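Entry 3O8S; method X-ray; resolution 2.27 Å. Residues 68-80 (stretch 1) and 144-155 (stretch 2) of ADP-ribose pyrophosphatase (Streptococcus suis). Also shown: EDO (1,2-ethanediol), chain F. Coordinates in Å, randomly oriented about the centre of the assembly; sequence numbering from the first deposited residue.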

ATOM      1  N   THR A  68      -1.922 -14.849  -2.183  1.00 95.54           N
ATOM      2  CA  THR A  68      -1.157 -13.603  -2.162  1.00 91.00           C
ATOM      3  C   THR A  68      -0.471 -13.411  -0.781  1.00 94.24           C
ATOM      4  O   THR A  68      -0.806 -14.160   0.145  1.00 96.12           O
ATOM      5  CB  THR A  68      -2.063 -12.392  -2.525  1.00 96.51           C
ATOM      6  OG1 THR A  68      -2.974 -12.112  -1.463  1.00 98.87           O
ATOM      7  CG2 THR A  68      -2.793 -12.557  -3.845  1.00 95.48           C
ATOM      8  N   PRO A  69       0.464 -12.428  -0.594  1.00 87.64           N
ATOM      9  CA  PRO A  69       1.065 -12.237   0.740  1.00 86.22           C
ATOM     10  C   PRO A  69       0.058 -11.705   1.762  1.00 87.69           C
ATOM     11  O   PRO A  69      -0.809 -10.890   1.407  1.00 86.08           O
ATOM     12  CB  PRO A  69       2.173 -11.198   0.499  1.00 84.89           C
ATOM     13  CG  PRO A  69       2.342 -11.116  -0.982  1.00 89.70           C
ATOM     14  CD  PRO A  69       1.006 -11.445  -1.555  1.00 86.71           C
ATOM     15  N   LYS A  70       0.174 -12.172   3.030  1.00 82.80           N
ATOM     16  CA  LYS A  70      -0.672 -11.723   4.138  1.00 80.82           C
ATOM     17  C   LYS A  70      -0.431 -10.229   4.383  1.00 77.68           C
ATOM     18  O   LYS A  70       0.711  -9.774   4.292  1.00 74.98           O
ATOM     19  CB  LYS A  70      -0.401 -12.542   5.415  1.00 85.51           C
ATOM     20  CG  LYS A  70      -1.035 -13.924   5.400  1.00 99.02           C
ATOM     21  N   LEU A  71      -1.510  -9.462   4.608  1.00 71.55           N
ATOM     22  CA  LEU A  71      -1.435  -8.020   4.831  1.00 67.21           C
ATOM     23  C   LEU A  71      -1.358  -7.689   6.312  1.00 68.34           C
ATOM     24  O   LEU A  71      -2.202  -8.139   7.082  1.00 69.74           O
ATOM     25  CB  LEU A  71      -2.663  -7.309   4.228  1.00 67.16           C
ATOM     26  CG  LEU A  71      -2.491  -6.429   2.978  1.00 71.19           C
ATOM     27  CD1 LEU A  71      -3.747  -5.631   2.722  1.00 71.54           C
ATOM     28  CD2 LEU A  71      -1.346  -5.449   3.115  1.00 70.16           C
ATOM     29  N   ASP A  72      -0.368  -6.876   6.702  1.00 60.66           N
ATOM     30  CA  ASP A  72      -0.192  -6.398   8.067  1.00 58.50           C
ATOM     31  C   ASP A  72      -0.301  -4.877   8.074  1.00 58.98           C
ATOM     32  O   ASP A  72       0.282  -4.216   7.216  1.00 57.38           O
ATOM     33  CB  ASP A  72       1.154  -6.851   8.649  1.00 60.27           C
ATOM     34  CG  ASP A  72       1.409  -6.368  10.066  1.00 64.34           C
ATOM     35  OD1 ASP A  72       0.717  -6.840  10.982  1.00 64.56           O
ATOM     36  OD2 ASP A  72       2.319  -5.536  10.255  1.00 67.59           O
ATOM     37  N   THR A  73      -1.092  -4.326   8.997  1.00 53.56           N
ATOM     38  CA  THR A  73      -1.249  -2.879   9.098  1.00 50.12           C
ATOM     39  C   THR A  73      -0.649  -2.427  10.414  1.00 52.45           C
ATOM     40  O   THR A  73      -0.734  -3.152  11.400  1.00 53.06           O
ATOM     41  CB  THR A  73      -2.701  -2.450   8.918  1.00 56.47           C
ATOM     42  OG1 THR A  73      -3.523  -3.092   9.889  1.00 57.65           O
ATOM     43  CG2 THR A  73      -3.222  -2.727   7.511  1.00 59.16           C
ATOM     44  N   ARG A  74       0.043  -1.285  10.406  1.00 46.83           N
ATOM     45  CA  ARG A  74       0.658  -0.689  11.604  1.00 45.53           C
ATOM     46  C   ARG A  74       0.305   0.767  11.659  1.00 47.64           C
ATOM     47  O   ARG A  74       0.441   1.469  10.638  1.00 47.14           O
ATOM     48  CB  ARG A  74       2.191  -0.863  11.625  1.00 44.75           C
ATOM     49  CG  ARG A  74       2.694  -2.308  11.732  1.00 51.07           C
ATOM     50  CD  ARG A  74       2.582  -2.894  13.126  1.00 51.98           C
ATOM     51  NE  ARG A  74       2.187  -4.301  13.051  1.00 61.28           N
ATOM     52  CZ  ARG A  74       1.740  -5.023  14.074  1.00 67.93           C
ATOM     53  NH1 ARG A  74       1.659  -4.493  15.286  1.00 55.32           N
ATOM     54  NH2 ARG A  74       1.388  -6.289  13.895  1.00 53.18           N
ATOM     55  N   ALA A  75      -0.156   1.239  12.826  1.00 43.95           N
ATOM     56  CA  ALA A  75      -0.513   2.649  12.989  1.00 42.93           C
ATOM     57  C   ALA A  75       0.580   3.408  13.733  1.00 44.21           C
ATOM     58  O   ALA A  75       1.023   2.970  14.787  1.00 43.94           O
ATOM     59  CB  ALA A  75      -1.838   2.783  13.723  1.00 44.48           C
ATOM     60  N   ALA A  76       1.019   4.536  13.169  1.00 40.15           N
ATOM     61  CA  ALA A  76       2.037   5.409  13.771  1.00 40.48           C
ATOM     62  C   ALA A  76       1.352   6.686  14.255  1.00 43.01           C
ATOM     63  O   ALA A  76       0.860   7.450  13.438  1.00 42.63           O
ATOM     64  CB  ALA A  76       3.115   5.733  12.746  1.00 40.70           C
ATOM     65  N   ILE A  77       1.259   6.875  15.564  1.00 41.02           N
ATOM     66  CA  ILE A  77       0.574   8.011  16.201  1.00 41.15           C
ATOM     67  C   ILE A  77       1.594   8.834  16.979  1.00 43.93           C
ATOM     68  O   ILE A  77       2.297   8.297  17.818  1.00 43.63           O
ATOM     69  CB  ILE A  77      -0.592   7.500  17.122  1.00 44.77           C
ATOM     70  CG1 ILE A  77      -1.564   6.558  16.351  1.00 44.08           C
ATOM     71  CG2 ILE A  77      -1.371   8.682  17.803  1.00 45.43           C
ATOM     72  CD1 ILE A  77      -2.152   5.443  17.243  1.00 54.90           C
ATOM     73  N   PHE A  78       1.643  10.144  16.730  1.00 41.60           N
ATOM     74  CA  PHE A  78       2.605  11.032  17.394  1.00 41.92           C
ATOM     75  C   PHE A  78       1.945  12.121  18.234  1.00 49.36           C
ATOM     76  O   PHE A  78       0.905  12.655  17.870  1.00 49.43           O
ATOM     77  CB  PHE A  78       3.549  11.685  16.347  1.00 41.56           C
ATOM     78  CG  PHE A  78       4.450  10.685  15.652  1.00 41.71           C
ATOM     79  CD1 PHE A  78       4.042  10.045  14.485  1.00 42.85           C
ATOM     80  CD2 PHE A  78       5.688  10.346  16.190  1.00 44.98           C
ATOM     81  CE1 PHE A  78       4.871   9.097  13.854  1.00 43.60           C
ATOM     82  CE2 PHE A  78       6.515   9.408  15.558  1.00 47.54           C
ATOM     83  CZ  PHE A  78       6.085   8.767  14.409  1.00 43.01           C
ATOM     84  N   GLN A  79       2.590  12.460  19.344  1.00 47.65           N
ATOM     85  CA  GLN A  79       2.254  13.555  20.253  1.00 49.08           C
ATOM     86  C   GLN A  79       3.596  14.112  20.721  1.00 54.46           C
ATOM     87  O   GLN A  79       4.396  13.349  21.262  1.00 55.52           O
ATOM     88  CB  GLN A  79       1.337  13.090  21.421  1.00 51.04           C
ATOM     89  CG  GLN A  79      -0.129  12.809  20.991  1.00 54.14           C
ATOM     90  CD  GLN A  79      -0.895  14.037  20.502  1.00 66.65           C
ATOM     91  OE1 GLN A  79      -1.257  14.923  21.274  1.00 62.97           O
ATOM     92  NE2 GLN A  79      -1.184  14.112  19.209  1.00 50.17           N
ATOM     93  N   GLU A  80       3.906  15.378  20.384  1.00 51.84           N
ATOM     94  CA  GLU A  80       5.200  16.030  20.681  1.00 55.41           C
ATOM     95  C   GLU A  80       6.382  15.239  20.065  1.00 60.64           C
ATOM     96  O   GLU A  80       7.442  15.128  20.689  1.00 63.41           O
ATOM     97  CB  GLU A  80       5.412  16.198  22.197  1.00 59.44           C
ATOM     98  CG  GLU A  80       4.899  17.510  22.757  1.00 76.51           C
ATOM     99  CD  GLU A  80       3.411  17.581  23.028  1.00102.10           C
ATOM    100  OE1 GLU A  80       2.818  16.560  23.448  1.00 89.31           O
ATOM    101  OE2 GLU A  80       2.847  18.686  22.871  1.00108.94           O
TER
HETATM  102  C1  EDO F 210      -0.507  -5.930  19.446  1.00 66.10           C
HETATM  103  O1  EDO F 210      -1.288  -6.946  18.807  1.00 71.21           O
HETATM  104  C2  EDO F 210       0.123  -5.045  18.382  1.00 62.76           C
HETATM  105  O2  EDO F 210       1.376  -5.596  17.971  1.00 64.76           O
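Stretch 2 144-155: RVTKVFILCRLL

How does stretch 2 run beside stretch 1? It is an extended strand from Val 145 to Leu 155, lying alongside the strand Lys 70 to Gln 79 in the same N-to-C direction. The two axes make an angle of 37° (signed crossing angle -37°) and approach to 4.6 Å, as in a twisted parallel sheet. The register is regular: Lys 70 sits beside Val 145, Asp 72 beside Lys 147, Arg 74 beside Phe 149 and Ala 76 beside Leu 151, with CA to CA distances of 4.6 to 4.8 Å in these four pairs. Together the stretches bury 956 Å².

What holds the backbones in this register? Each even-numbered residue from Lys 70 to Ala 76 reaches across with both its N and its O, straddling one residue of the partner. Asp 72 N donates to Thr 146 O at 2.9 Å and Asp 72 O receives Val 148 N at 2.7 Å; Arg 74 N then donates to Val 148 O at 2.8 Å, and Ile 150 N to Arg 74 O at 2.8 Å. The ladder begins with Lys 70 N to Arg 144 O, 3.1 Å and more bent, and ends with Cys 152 N to Ala 76 O at 2.9 Å. Beyond it the strands part, leaving Phe 78 N 4.4 Å from Cys 152 O. Water 2 fills that gap, accepting from Phe 78 N at 2.8 Å and donating to Cys 152 O at 2.6 Å, while water 1 donates to Phe 78 O at 3.0 Å and accepts from Leu 154 N at 2.9 Å.

Which bumps meet on the face carrying Leu 71, Thr 73, Ala 75 and Ile 77? Here the contacts step diagonally. The end of Leu 71 comes nearer to stretch 2, bringing its CD2 to 3.6 Å from Val 148 CG2 and 4.0 Å from Thr 146 CG2, so one methyl touches two neighbours on this face. The small side chain of Ala 75 leaves room for sulfur, and its CB lies 3.8 Å from Cys 152 SG. Ile 77 then spans two residues, with CG1 3.9 Å from Cys 152 CB and CG2 3.9 Å from Leu 154 CB.

How is the face of Asp 72, Arg 74 and Ala 76 filled? The end of the Lys 147 side chain comes nearer to stretch 1 than its start, and its NZ forms a salt bridge with Asp 72 OD2 at 2.8 Å. The same carboxylate takes Arg 74 NH2 on OD1 at 3.0 Å and Arg 74 NE on OD2 at 3.1 Å, so one carboxylate is shared by two cations, which lets Arg 74 NE and Lys 147 NZ sit 4.1 Å apart despite their like charge. Arg 74 CB meanwhile packs 3.7 Å from Phe 149 CD2. Farther along, Leu 151 CD1 settles against the backbone of stretch 1, 3.5 Å from Ala 76 O, and meets the edge of the Phe 78 ring, 3.7 Å from Phe 78 CD1.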

ATOM      1  N   ARG A 144       5.738 -14.588   4.529  1.00 77.53           N
ATOM      2  CA  ARG A 144       5.418 -13.789   3.339  1.00 74.55           C
ATOM      3  C   ARG A 144       4.362 -12.735   3.713  1.00 72.17           C
ATOM      4  O   ARG A 144       3.153 -12.983   3.640  1.00 72.23           O
ATOM      5  CB  ARG A 144       4.941 -14.705   2.199  1.00 79.16           C
ATOM      6  N   VAL A 145       4.831 -11.586   4.207  1.00 63.85           N
ATOM      7  CA  VAL A 145       3.944 -10.536   4.713  1.00 59.57           C
ATOM      8  C   VAL A 145       4.267  -9.192   4.051  1.00 59.09           C
ATOM      9  O   VAL A 145       5.439  -8.825   3.921  1.00 57.59           O
ATOM     10  CB  VAL A 145       4.031 -10.444   6.280  1.00 63.14           C
ATOM     11  CG1 VAL A 145       3.109  -9.368   6.843  1.00 60.26           C
ATOM     12  CG2 VAL A 145       3.747 -11.792   6.958  1.00 66.30           C
ATOM     13  N   THR A 146       3.215  -8.462   3.638  1.00 52.69           N
ATOM     14  CA  THR A 146       3.318  -7.109   3.118  1.00 49.18           C
ATOM     15  C   THR A 146       2.855  -6.235   4.289  1.00 54.06           C
ATOM     16  O   THR A 146       1.761  -6.456   4.837  1.00 55.22           O
ATOM     17  CB  THR A 146       2.534  -6.955   1.803  1.00 56.88           C
ATOM     18  OG1 THR A 146       3.287  -7.553   0.742  1.00 61.26           O
ATOM     19  CG2 THR A 146       2.250  -5.482   1.449  1.00 49.24           C
ATOM     20  N   LYS A 147       3.711  -5.304   4.726  1.00 48.71           N
ATOM     21  CA  LYS A 147       3.408  -4.461   5.877  1.00 47.71           C
ATOM     22  C   LYS A 147       3.056  -3.064   5.445  1.00 49.54           C
ATOM     23  O   LYS A 147       3.866  -2.415   4.780  1.00 49.49           O
ATOM     24  CB  LYS A 147       4.595  -4.411   6.842  1.00 50.02           C
ATOM     25  CG  LYS A 147       4.983  -5.741   7.449  1.00 55.24           C
ATOM     26  CD  LYS A 147       6.267  -5.540   8.209  1.00 62.48           C
ATOM     27  CE  LYS A 147       6.154  -5.862   9.669  1.00 70.15           C
ATOM     28  NZ  LYS A 147       5.097  -5.075  10.330  1.00 58.51           N
ATOM     29  N   VAL A 148       1.883  -2.576   5.851  1.00 44.68           N
ATOM     30  CA  VAL A 148       1.458  -1.202   5.521  1.00 42.99           C
ATOM     31  C   VAL A 148       1.550  -0.350   6.799  1.00 48.19           C
ATOM     32  O   VAL A 148       0.857  -0.631   7.774  1.00 49.64           O
ATOM     33  CB  VAL A 148       0.030  -1.159   4.906  1.00 46.69           C
ATOM     34  CG1 VAL A 148      -0.328   0.249   4.439  1.00 44.98           C
ATOM     35  CG2 VAL A 148      -0.106  -2.142   3.748  1.00 47.44           C
ATOM     36  N   PHE A 149       2.448   0.645   6.807  1.00 43.03           N
ATOM     37  CA  PHE A 149       2.611   1.595   7.901  1.00 40.24           C
ATOM     38  C   PHE A 149       1.757   2.797   7.580  1.00 42.80           C
ATOM     39  O   PHE A 149       1.944   3.400   6.532  1.00 41.35           O
ATOM     40  CB  PHE A 149       4.083   1.968   8.090  1.00 41.16           C
ATOM     41  CG  PHE A 149       4.907   0.849   8.683  1.00 43.63           C
ATOM     42  CD1 PHE A 149       5.441  -0.150   7.872  1.00 45.60           C
ATOM     43  CD2 PHE A 149       5.126   0.777  10.061  1.00 45.27           C
ATOM     44  CE1 PHE A 149       6.193  -1.179   8.418  1.00 46.97           C
ATOM     45  CE2 PHE A 149       5.888  -0.251  10.607  1.00 49.30           C
ATOM     46  CZ  PHE A 149       6.414  -1.221   9.782  1.00 48.49           C
ATOM     47  N   ILE A 150       0.786   3.111   8.451  1.00 39.41           N
ATOM     48  CA  ILE A 150      -0.148   4.207   8.270  1.00 38.39           C
ATOM     49  C   ILE A 150       0.088   5.270   9.349  1.00 44.88           C
ATOM     50  O   ILE A 150       0.051   4.962  10.543  1.00 44.17           O
ATOM     51  CB  ILE A 150      -1.632   3.696   8.288  1.00 41.82           C
ATOM     52  CG1 ILE A 150      -1.887   2.526   7.257  1.00 42.18           C
ATOM     53  CG2 ILE A 150      -2.671   4.859   8.164  1.00 38.97           C
ATOM     54  CD1 ILE A 150      -1.935   2.936   5.820  1.00 42.32           C
ATOM     55  N   LEU A 151       0.284   6.529   8.921  1.00 41.95           N
ATOM     56  CA  LEU A 151       0.403   7.616   9.861  1.00 42.47           C
ATOM     57  C   LEU A 151      -1.019   8.012  10.238  1.00 45.17           C
ATOM     58  O   LEU A 151      -1.860   8.160   9.358  1.00 44.45           O
ATOM     59  CB  LEU A 151       1.233   8.775   9.303  1.00 42.57           C
ATOM     60  CG  LEU A 151       1.213  10.080  10.094  1.00 48.28           C
ATOM     61  CD1 LEU A 151       2.117   9.980  11.336  1.00 49.89           C
ATOM     62  CD2 LEU A 151       1.631  11.244   9.209  1.00 48.22           C
ATOM     63  N   CYS A 152      -1.305   8.038  11.549  1.00 41.56           N
ATOM     64  CA  CYS A 152      -2.615   8.363  12.097  1.00 41.69           C
ATOM     65  C   CYS A 152      -2.501   9.565  12.975  1.00 47.33           C
ATOM     66  O   CYS A 152      -1.492   9.784  13.643  1.00 48.64           O
ATOM     67  CB  CYS A 152      -3.231   7.196  12.867  1.00 42.46           C
ATOM     68  SG  CYS A 152      -3.478   5.679  11.902  1.00 46.11           S
ATOM     69  N   ARG A 153      -3.571  10.323  13.003  1.00 42.51           N
ATOM     70  CA  ARG A 153      -3.700  11.523  13.761  1.00 41.60           C
ATOM     71  C   ARG A 153      -4.579  11.210  14.974  1.00 43.19           C
ATOM     72  O   ARG A 153      -5.664  10.638  14.812  1.00 41.69           O
ATOM     73  CB  ARG A 153      -4.310  12.566  12.820  1.00 41.63           C
ATOM     74  CG  ARG A 153      -4.642  13.876  13.457  1.00 55.63           C
ATOM     75  CD  ARG A 153      -5.222  14.818  12.420  1.00 60.39           C
ATOM     76  NE  ARG A 153      -5.469  16.112  13.035  1.00 58.06           N
ATOM     77  CZ  ARG A 153      -6.622  16.477  13.573  1.00 65.98           C
ATOM     78  NH1 ARG A 153      -7.684  15.690  13.481  1.00 54.24           N
ATOM     79  NH2 ARG A 153      -6.741  17.661  14.153  1.00 58.03           N
ATOM     80  N   LEU A 154      -4.101  11.557  16.182  1.00 39.64           N
ATOM     81  CA  LEU A 154      -4.833  11.297  17.429  1.00 41.51           C
ATOM     82  C   LEU A 154      -6.071  12.194  17.571  1.00 47.81           C
ATOM     83  O   LEU A 154      -5.966  13.408  17.424  1.00 46.99           O
ATOM     84  CB  LEU A 154      -3.910  11.501  18.656  1.00 42.43           C
ATOM     85  CG  LEU A 154      -4.540  11.233  20.063  1.00 49.12           C
ATOM     86  CD1 LEU A 154      -4.857   9.744  20.276  1.00 49.40           C
ATOM     87  CD2 LEU A 154      -3.646  11.734  21.165  1.00 49.39           C
ATOM     88  N   LEU A 155      -7.227  11.591  17.921  1.00 45.89           N
ATOM     89  CA  LEU A 155      -8.452  12.325  18.203  1.00 45.61           C
ATOM     90  C   LEU A 155      -8.621  12.383  19.703  1.00 49.92           C
ATOM     91  O   LEU A 155      -8.846  13.451  20.229  1.00 51.10           O
ATOM     92  CB  LEU A 155      -9.705  11.741  17.511  1.00 45.98           C
ATOM     93  CG  LEU A 155      -9.694  11.605  15.964  1.00 49.09           C
ATOM     94  CD1 LEU A 155     -11.002  11.034  15.477  1.00 50.42           C
ATOM     95  CD2 LEU A 155      -9.408  12.946  15.244  1.00 48.53           C
TER
HETATM   96  O   HOH W   1      -1.532  12.858  16.179  1.00 40.77           O
HETATM   97  O   HOH W   2       0.202  11.384  14.710  1.00 42.61           O